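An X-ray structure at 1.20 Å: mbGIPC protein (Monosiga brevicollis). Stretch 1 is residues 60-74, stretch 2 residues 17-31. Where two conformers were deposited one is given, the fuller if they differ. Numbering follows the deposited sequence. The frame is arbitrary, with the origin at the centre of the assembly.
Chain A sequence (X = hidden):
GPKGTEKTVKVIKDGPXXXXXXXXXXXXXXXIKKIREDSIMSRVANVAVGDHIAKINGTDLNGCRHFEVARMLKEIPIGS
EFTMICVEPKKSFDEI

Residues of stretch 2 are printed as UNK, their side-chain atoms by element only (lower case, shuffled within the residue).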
ATOM      1  N   ASP A  60      -7.164  -1.688  11.017  1.00  6.52           N
ATOM      2  CA  ASP A  60      -7.919  -0.672  10.287  1.00  5.79           C
ATOM      3  C   ASP A  60      -7.113   0.623  10.242  1.00  6.50           C
ATOM      4  O   ASP A  60      -6.781   1.191  11.285  1.00  7.42           O
ATOM      5  CB  ASP A  60      -9.240  -0.449  11.024  1.00  7.70           C
ATOM      6  CG  ASP A  60     -10.175   0.523  10.323  1.00  8.41           C
ATOM      7  OD1 ASP A  60      -9.846   1.028   9.236  1.00  8.91           O
ATOM      8  OD2 ASP A  60     -11.272   0.765  10.878  1.00  9.25           O
ATOM      9  N   LEU A  61      -6.798   1.100   9.042  1.00  5.69           N
ATOM     10  CA  LEU A  61      -6.001   2.310   8.885  1.00  5.60           C
ATOM     11  C   LEU A  61      -6.826   3.491   8.390  1.00  6.62           C
ATOM     12  O   LEU A  61      -6.262   4.498   7.944  1.00  6.16           O
ATOM     13  CB  LEU A  61      -4.774   2.048   8.011  1.00  6.11           C
ATOM     14  CG  LEU A  61      -3.859   0.983   8.620  1.00  7.06           C
ATOM     15  CD1 LEU A  61      -2.779   0.581   7.638  1.00  8.21           C
ATOM     16  CD2 LEU A  61      -3.234   1.470   9.910  1.00  8.19           C
ATOM     17  N   ASN A  62      -8.150   3.395   8.483  1.00  7.23           N
ATOM     18  CA  ASN A  62      -8.993   4.543   8.182  1.00  7.96           C
ATOM     19  C   ASN A  62      -8.642   5.716   9.089  1.00  8.06           C
ATOM     20  O   ASN A  62      -8.529   5.567  10.307  1.00  9.52           O
ATOM     21  CB  ASN A  62     -10.459   4.153   8.354  1.00  9.62           C
ATOM     22  CG  ASN A  62     -11.410   5.223   7.862  1.00 12.16           C
ATOM     23  OD1 ASN A  62     -11.029   6.117   7.102  1.00 14.50           O
ATOM     24  ND2 ASN A  62     -12.661   5.133   8.290  1.00 17.97           N
ATOM     25  N   GLY A  63      -8.461   6.891   8.489  1.00  7.96           N
ATOM     26  CA  GLY A  63      -8.118   8.081   9.231  1.00 10.54           C
ATOM     27  C   GLY A  63      -6.655   8.224   9.579  1.00  9.22           C
ATOM     28  O   GLY A  63      -6.260   9.273  10.101  1.00 13.00           O
ATOM     29  N   CYS A  64      -5.829   7.218   9.310  1.00  7.66           N
ATOM     30  CA  CYS A  64      -4.437   7.272   9.723  1.00  7.71           C
ATOM     31  C   CYS A  64      -3.602   8.109   8.763  1.00  7.38           C
ATOM     32  O   CYS A  64      -3.750   8.022   7.541  1.00  9.86           O
ATOM     33  CB  CYS A  64      -3.869   5.859   9.821  1.00  7.50           C
ATOM     34  SG  CYS A  64      -4.658   4.882  11.114  1.00  7.91           S
ATOM     35  N   ARG A  65      -2.697   8.899   9.327  1.00  7.19           N
ATOM     36  CA  ARG A  65      -1.808   9.720   8.522  0.50  7.08           C
ATOM     37  C   ARG A  65      -0.730   8.856   7.879  1.00  6.09           C
ATOM     38  O   ARG A  65      -0.423   7.747   8.338  1.00  7.00           O
ATOM     39  CB  ARG A  65      -1.143  10.785   9.393  0.50  9.54           C
ATOM     40  CG  ARG A  65      -2.086  11.862   9.906  0.50 12.37           C
ATOM     41  CD  ARG A  65      -2.231  13.004   8.915  0.50 13.81           C
ATOM     42  NE  ARG A  65      -1.352  14.133   9.228  0.50 10.91           N
ATOM     43  CZ  ARG A  65      -0.370  14.566   8.445  0.50 14.78           C
ATOM     44  NH1 ARG A  65      -0.121  13.968   7.287  0.50 16.32           N
ATOM     45  NH2 ARG A  65       0.361  15.607   8.822  0.50  9.72           N
ATOM     46  N   HIS A  66      -0.129   9.388   6.812  1.00  5.44           N
ATOM     47  CA  HIS A  66       0.894   8.618   6.123  1.00  6.40           C
ATOM     48  C   HIS A  66       2.051   8.261   7.040  1.00  6.28           C
ATOM     49  O   HIS A  66       2.656   7.200   6.867  1.00  7.14           O
ATOM     50  CB  HIS A  66       1.375   9.304   4.837  1.00  6.34           C
ATOM     51  CG  HIS A  66       2.184  10.548   5.050  1.00  5.58           C
ATOM     52  ND1 HIS A  66       3.506  10.533   5.433  1.00  6.50           N
ATOM     53  CD2 HIS A  66       1.858  11.848   4.869  1.00  6.13           C
ATOM     54  CE1 HIS A  66       3.947  11.776   5.522  1.00  6.33           C
ATOM     55  NE2 HIS A  66       2.967  12.593   5.182  1.00  7.28           N
ATOM     56  N   PHE A  67       2.378   9.106   8.021  1.00  6.51           N
ATOM     57  CA  PHE A  67       3.489   8.735   8.889  1.00  7.20           C
ATOM     58  C   PHE A  67       3.142   7.551   9.784  1.00  6.05           C
ATOM     59  O   PHE A  67       4.034   6.787  10.159  1.00  6.17           O
ATOM     60  CB  PHE A  67       4.046   9.930   9.669  1.00  9.09           C
ATOM     61  CG  PHE A  67       3.078  10.556  10.629  1.00 10.13           C
ATOM     62  CD1 PHE A  67       2.922  10.059  11.910  1.00 11.40           C
ATOM     63  CD2 PHE A  67       2.372  11.686  10.264  1.00 14.27           C
ATOM     64  CE1 PHE A  67       2.038  10.665  12.793  1.00 16.10           C
ATOM     65  CE2 PHE A  67       1.497  12.290  11.135  1.00 18.08           C
ATOM     66  CZ  PHE A  67       1.328  11.782  12.392  1.00 13.58           C
ATOM     67  N   GLU A  68       1.856   7.375  10.120  1.00  6.28           N
ATOM     68  CA  GLU A  68       1.439   6.230  10.935  1.00  6.13           C
ATOM     69  C   GLU A  68       1.450   4.944  10.122  1.00  5.64           C
ATOM     70  O   GLU A  68       1.897   3.895  10.605  1.00  5.99           O
ATOM     71  CB  GLU A  68       0.049   6.489  11.522  1.00  6.87           C
ATOM     72  CG  GLU A  68       0.026   7.695  12.441  1.00  8.12           C
ATOM     73  CD  GLU A  68      -1.357   8.091  12.904  1.00  7.47           C
ATOM     74  OE1 GLU A  68      -2.298   8.093  12.083  1.00  9.99           O
ATOM     75  OE2 GLU A  68      -1.497   8.389  14.108  1.00  8.93           O
ATOM     76  N   VAL A  69       0.938   5.007   8.893  1.00  5.48           N
ATOM     77  CA  VAL A  69       0.962   3.857   7.998  1.00  5.51           C
ATOM     78  C   VAL A  69       2.401   3.488   7.661  1.00  5.46           C
ATOM     79  O   VAL A  69       2.779   2.307   7.654  1.00  5.53           O
ATOM     80  CB  VAL A  69       0.129   4.182   6.744  1.00  5.64           C
ATOM     81  CG1 VAL A  69       0.193   3.040   5.749  1.00  6.94           C
ATOM     82  CG2 VAL A  69      -1.312   4.480   7.130  1.00  5.98           C
ATOM     83  N   ALA A  70       3.234   4.501   7.410  1.00  5.59           N
ATOM     84  CA  ALA A  70       4.634   4.250   7.095  1.00  6.10           C
ATOM     85  C   ALA A  70       5.336   3.570   8.252  1.00  5.47           C
ATOM     86  O   ALA A  70       6.115   2.636   8.049  1.00  5.72           O
ATOM     87  CB  ALA A  70       5.339   5.562   6.761  1.00  7.99           C
ATOM     88  N   ARG A  71       5.091   4.046   9.473  1.00  5.79           N
ATOM     89  CA  ARG A  71       5.679   3.411  10.646  1.00  5.62           C
ATOM     90  C   ARG A  71       5.322   1.932  10.716  1.00  4.97           C
ATOM     91  O   ARG A  71       6.180   1.089  11.008  1.00  5.44           O
ATOM     92  CB  ARG A  71       5.184   4.126  11.896  1.00  6.30           C
ATOM     93  CG  ARG A  71       5.536   3.417  13.178  1.00  6.57           C
ATOM     94  CD  ARG A  71       5.006   4.185  14.365  1.00  7.13           C
ATOM     95  NE  ARG A  71       5.060   3.395  15.588  1.00  6.74           N
ATOM     96  CZ  ARG A  71       4.536   3.799  16.740  1.00  6.28           C
ATOM     97  NH1 ARG A  71       3.923   4.978  16.804  1.00  7.62           N
ATOM     98  NH2 ARG A  71       4.597   3.018  17.815  1.00  6.67           N
ATOM     99  N   MET A  72       4.065   1.597  10.430  1.00  5.37           N
ATOM    100  CA  MET A  72       3.638   0.207  10.508  1.00  5.14           C
ATOM    101  C   MET A  72       4.368  -0.661   9.489  1.00  5.33           C
ATOM    102  O   MET A  72       4.766  -1.790   9.795  1.00  6.03           O
ATOM    103  CB  MET A  72       2.126   0.136  10.340  1.00  5.88           C
ATOM    104  CG  MET A  72       1.552  -1.248  10.614  1.00  7.26           C
ATOM    105  SD  MET A  72      -0.221  -1.237  10.922  1.00  7.53           S
ATOM    106  CE  MET A  72      -0.242  -0.505  12.560  1.00  9.46           C
ATOM    107  N   LEU A  73       4.552  -0.154   8.267  1.00  4.43           N
ATOM    108  CA  LEU A  73       5.289  -0.903   7.252  1.00  4.91           C
ATOM    109  C   LEU A  73       6.769  -0.991   7.596  1.00  4.34           C
ATOM    110  O   LEU A  73       7.403  -2.035   7.397  1.00  4.98           O
ATOM    111  CB  LEU A  73       5.100  -0.228   5.896  1.00  5.27           C
ATOM    112  CG  LEU A  73       3.688  -0.327   5.328  1.00  5.22           C
ATOM    113  CD1 LEU A  73       3.548   0.579   4.117  1.00  8.15           C
ATOM    114  CD2 LEU A  73       3.359  -1.755   4.955  1.00  7.33           C
ATOM    115  N   LYS A  74       7.334   0.104   8.109  1.00  4.49           N
ATOM    116  CA  LYS A  74       8.749   0.149   8.443  1.00  5.16           C
ATOM    117  C   LYS A  74       9.086  -0.842   9.548  1.00  3.91           C
ATOM    118  O   LYS A  74      10.151  -1.469   9.525  1.00  5.39           O
ATOM    119  CB  LYS A  74       9.085   1.571   8.889  1.00  5.56           C
ATOM    120  CG  LYS A  74      10.530   1.810   9.275  1.00  8.33           C
ATOM    121  CD  LYS A  74      10.752   3.261   9.693  1.00  8.29           C
ATOM    122  CE  LYS A  74      10.434   4.221   8.569  1.00 10.82           C
ATOM    123  NZ  LYS A  74      10.611   5.642   9.014  1.00 11.83           N
ATOM    124  N   UNK A  17      13.581  -2.065   2.481  1.00  5.21           N
ATOM    125  CA  UNK A  17      12.830  -1.061   1.736  1.00  4.50           C
ATOM    126  C   UNK A  17      11.847  -1.738   0.791  1.00  5.14           C
ATOM    127  O   UNK A  17      12.228  -2.616   0.006  1.00  5.80           O
ATOM    128  c   UNK A  17      13.775  -0.171   0.927  1.00  8.04           C
ATOM    129  N   UNK A  18      10.596  -1.304   0.835  1.00  4.69           N
ATOM    130  CA  UNK A  18       9.569  -1.877  -0.023  1.00  5.17           C
ATOM    131  C   UNK A  18       9.459  -1.190  -1.370  1.00  4.84           C
ATOM    132  O   UNK A  18       8.911  -1.788  -2.303  1.00  5.95           O
ATOM    133  c   UNK A  18       7.996  -4.130   1.563  1.00  7.85           C
ATOM    134  c   UNK A  18       8.073  -2.651   1.918  1.00  6.26           C
ATOM    135  c   UNK A  18       6.841  -2.232   2.700  1.00  8.35           C
ATOM    136  c   UNK A  18       8.205  -1.795   0.663  1.00  5.76           C
ATOM    137  N   UNK A  19       9.940   0.046  -1.493  1.00  5.03           N
ATOM    138  CA  UNK A  19       9.789   0.814  -2.714  1.00  6.33           C
ATOM    139  C   UNK A  19       8.572   1.711  -2.769  1.00  5.04           C
ATOM    140  O   UNK A  19       8.275   2.255  -3.842  1.00  5.91           O
ATOM    141  N   UNK A  20       7.867   1.906  -1.663  1.00  5.04           N
ATOM    142  CA  UNK A  20       6.658   2.717  -1.657  1.00  5.26           C
ATOM    143  C   UNK A  20       6.951   4.146  -1.235  1.00  4.98           C
ATOM    144  O   UNK A  20       7.708   4.379  -0.284  1.00  6.34           O
ATOM    145  c   UNK A  20       5.646   2.166  -0.658  1.00  6.90           C
ATOM    146  c   UNK A  20       5.061   0.803  -0.984  1.00  6.35           C
ATOM    147  c   UNK A  20       4.306   0.831  -2.312  1.00  9.00           C
ATOM    148  c   UNK A  20       4.157   0.344   0.147  1.00 10.35           C
ATOM    149  N   UNK A  21       6.297   5.092  -1.894  1.00  4.54           N
ATOM    150  CA  UNK A  21       6.144   6.447  -1.378  1.00  5.54           C
ATOM    151  C   UNK A  21       4.669   6.639  -1.070  1.00  5.51           C
ATOM    152  O   UNK A  21       3.825   6.462  -1.957  1.00  6.12           O
ATOM    153  c   UNK A  21       6.573   7.484  -2.412  1.00  5.30           C
ATOM    154  c   UNK A  21       6.408   8.904  -1.867  1.00  7.39           C
ATOM    155  o   UNK A  21       7.938   7.254  -2.768  1.00  6.04           O
ATOM    156  N   UNK A  22       4.360   6.980   0.166  1.00  6.18           N
ATOM    157  CA  UNK A  22       2.970   7.143   0.553  1.00  6.21           C
ATOM    158  C   UNK A  22       2.754   8.532   1.110  1.00  5.20           C
ATOM    159  O   UNK A  22       3.664   9.172   1.654  1.00  6.43           O
ATOM    160  c   UNK A  22       2.614   5.259   3.918  1.00  8.45           C
ATOM    161  c   UNK A  22       2.481   6.057   1.529  1.00  6.65           C
ATOM    162  c   UNK A  22       3.209   6.157   2.856  1.00  7.65           C
ATOM    163  c   UNK A  22       2.663   4.673   0.914  1.00  9.16           C
ATOM    164  N   UNK A  23       1.527   9.011   0.960  0.66  5.19           N
ATOM    165  CA  UNK A  23       1.148  10.313   1.471  0.66  6.35           C
ATOM    166  C   UNK A  23      -0.306  10.252   1.921  0.66  6.64           C
ATOM    167  O   UNK A  23      -0.933   9.191   1.920  0.66  6.96           O
ATOM    168  o   UNK A  23       1.238  12.662   1.049  0.66  8.05           O
ATOM    169  c   UNK A  23       1.392  11.403   0.433  0.66  9.31           C
ATOM    170  N   UNK A  24      -0.830  11.398   2.348  1.00  7.48           N
ATOM    171  CA  UNK A  24      -2.246  11.526   2.675  1.00  7.23           C
ATOM    172  C   UNK A  24      -2.635  12.983   2.479  1.00  9.97           C
ATOM    173  O   UNK A  24      -1.773  13.863   2.444  1.00 10.91           O
ATOM    174  o   UNK A  24      -2.907  12.925   5.462  1.00 11.15           O
ATOM    175  c   UNK A  24      -2.164  11.956   5.197  1.00  9.54           C
ATOM    176  c   UNK A  24      -2.594  11.005   4.089  1.00  8.75           C
ATOM    177  o   UNK A  24      -1.123  11.717   5.839  1.00  9.34           O
ATOM    178  N   UNK A  25      -3.934  13.237   2.319  1.00  9.12           N
ATOM    179  CA  UNK A  25      -4.401  14.601   2.091  1.00  9.82           C
ATOM    180  C   UNK A  25      -5.028  15.228   3.329  1.00 13.64           C
ATOM    181  O   UNK A  25      -5.650  16.290   3.225  1.00 15.94           O
ATOM    182  c   UNK A  25      -5.327  14.687   0.870  1.00 15.42           C
ATOM    183  o   UNK A  25      -6.985  13.511   2.133  1.00 18.52           O
ATOM    184  n   UNK A  25      -7.268  13.603  -0.089  1.00 28.53           N
ATOM    185  c   UNK A  25      -6.599  13.876   1.028  1.00 18.26           C
ATOM    186  N   UNK A  26      -4.871  14.601   4.495  1.00 13.80           N
ATOM    187  CA  UNK A  26      -5.423  15.102   5.736  1.00 16.36           C
ATOM    188  C   UNK A  26      -6.711  14.440   6.176  1.00 16.88           C
ATOM    189  O   UNK A  26      -7.197  14.736   7.277  1.00 19.69           O
ATOM    190  N   UNK A  27      -7.283  13.566   5.352  1.00 16.89           N
ATOM    191  CA  UNK A  27      -8.482  12.831   5.721  1.00 15.78           C
ATOM    192  C   UNK A  27      -8.523  11.532   4.932  1.00 20.27           C
ATOM    193  O   UNK A  27      -7.857  11.385   3.904  1.00 18.43           O
ATOM    194  c   UNK A  27      -9.751  13.654   5.466  1.00 20.47           C
ATOM    195  N   UNK A  28      -9.319  10.587   5.423  1.00 15.93           N
ATOM    196  CA  UNK A  28      -9.476   9.319   4.739  1.00 14.90           C
ATOM    197  C   UNK A  28      -8.295   8.395   4.939  1.00 12.97           C
ATOM    198  O   UNK A  28      -7.799   8.253   6.057  1.00 13.74           O
ATOM    199  N   UNK A  29      -7.826   7.768   3.866  1.00 11.59           N
ATOM    200  CA  UNK A  29      -6.764   6.779   3.931  1.00 11.25           C
ATOM    201  C   UNK A  29      -5.478   7.329   3.328  1.00  9.63           C
ATOM    202  O   UNK A  29      -5.500   8.176   2.428  1.00 11.29           O
ATOM    203  c   UNK A  29     -10.770   4.538   3.864  1.00 18.91           C
ATOM    204  c   UNK A  29      -9.334   3.072   5.096  1.00 13.61           C
ATOM    205  c   UNK A  29      -8.231   3.744   4.591  1.00 11.21           C
ATOM    206  c   UNK A  29      -8.372   4.807   3.705  1.00 12.72           C
ATOM    207  c   UNK A  29      -9.660   5.197   3.352  1.00 18.06           C
ATOM    208  o   UNK A  29     -11.691   2.816   5.243  1.00 20.59           O
ATOM    209  c   UNK A  29      -7.158   5.524   3.153  1.00 11.05           C
ATOM    210  c   UNK A  29     -10.596   3.478   4.733  1.00 15.35           C
ATOM    211  N   UNK A  30      -4.352   6.816   3.808  1.00  8.46           N
ATOM    212  CA  UNK A  30      -3.094   7.082   3.131  1.00  8.79           C
ATOM    213  C   UNK A  30      -3.109   6.391   1.773  1.00  7.03           C
ATOM    214  O   UNK A  30      -3.811   5.397   1.569  1.00  8.95           O
ATOM    215  c   UNK A  30      -1.931   6.576   3.980  1.00 10.18           C
ATOM    216  N   UNK A  31      -2.342   6.930   0.831  1.00  6.30           N
ATOM    217  CA  UNK A  31      -2.348   6.385  -0.517  1.00  7.05           C
ATOM    218  C   UNK A  31      -0.934   6.276  -1.060  1.00  5.71           C
ATOM    219  O   UNK A  31       0.008   6.912  -0.583  1.00  5.82           O
ATOM    220  c   UNK A  31      -1.440  10.160  -2.959  1.00 20.39           C
ATOM    221  c   UNK A  31      -2.739   8.594  -1.683  1.00 12.93           C
ATOM    222  c   UNK A  31      -3.100   9.620  -0.824  1.00 15.87           C
ATOM    223  c   UNK A  31      -1.905   8.879  -2.745  1.00 15.71           C
ATOM    224  c   UNK A  31      -1.805  11.173  -2.100  1.00 20.26           C
ATOM    225  c   UNK A  31      -2.634  10.912  -1.032  1.00 17.77           C
ATOM    226  c   UNK A  31      -3.228   7.202  -1.467  1.00  8.93           C
TER
HETATM  227  O   HOH W   1      -5.260   9.473   5.972  1.00 15.98           O
HETATM  228  O   HOH W   2     -11.635   0.885   7.129  1.00 23.97           O
HETATM  229  O   HOH W   3      -4.561   4.598   5.601  1.00  7.20           O

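Position 17 carries one carbon, out of reach of stretch 1: Ala-17. Position 18 has four carbons, forked at the second, and one fork tip lies 4.2 Å from Leu-73 CB. This is Leu-18, whose CD1 makes that apolar contact. Position 19 has no side chain, and at phi 93° a CB would be jammed against the preceding carbonyl oxygen, so it is Gly-19.

Position 20 repeats the four carbons forked at the second; it is Leu-20, its CD1 4.0 Å from Leu-73 CD1. Position 21 has a carbon bearing one oxygen and one carbon, turned out of reach: Thr-21. Position 22 has four carbons forked at the first, one arm two carbons long. This is Ile-22, and the long arm suits the site because its tip, CD1, reaches Val-69 CG1 at 3.8 Å and Ala-70 CB at 3.9 Å.

Position 23 has a carbon then an oxygen: Ser-23. Its CA-to-CB bond points away from stretch 1, and the nearest contact is made by the backbone, with Ser-23 C 3.5 Å from His-66 CB. Position 24 has two carbons, the second carrying two oxygens, one of them 2.7 Å from His-66 N. It is Asp-24. OD2 accepts from that amide and, at 2.9 Å, from Arg-65 NH1 in a salt bridge, while OD1 accepts from the backbone N of position 26.

Position 25 has two carbons, the second with one oxygen and one nitrogen: Asn-25, pointing away, its OD1 accepting from the backbone N of position 27. Position 26 lacks a side chain at phi 100°, hence Gly-26. Position 27 has one carbon, directed away: Ala-27. Position 28 has none, and its positive phi favours Gly-28; its O accepts from Gly-63 N at 2.9 Å.

Position 29 has a carbon and a six-carbon ring bearing oxygen: Tyr-29. CE2 approaches Asn-62 CA at 3.4 Å, Asn-62 OD1 lies over one ring face, and a water links OH to Asp-60 OD1. Position 30 has one carbon, 3.8 Å from Val-69 CG2: Ala-30, compact enough to face the helix directly. Position 31 has a carbon and a plain six-carbon ring, without contact: Phe-31.

The contact joins polar anchoring to apolar packing. Asp-24 holds the start of the helix, while Gly-28 holds the turn before it, where a water also bridges Gly-28 O and Cys-64 O. Along the helix, which runs at 149° to the strand, Val-69, Ala-70 and Leu-73 pack against Ile-22, Ala-30, Leu-20 and Leu-18.

Stretch 2, residues 17-31: ALGLTISDNGAGYAF
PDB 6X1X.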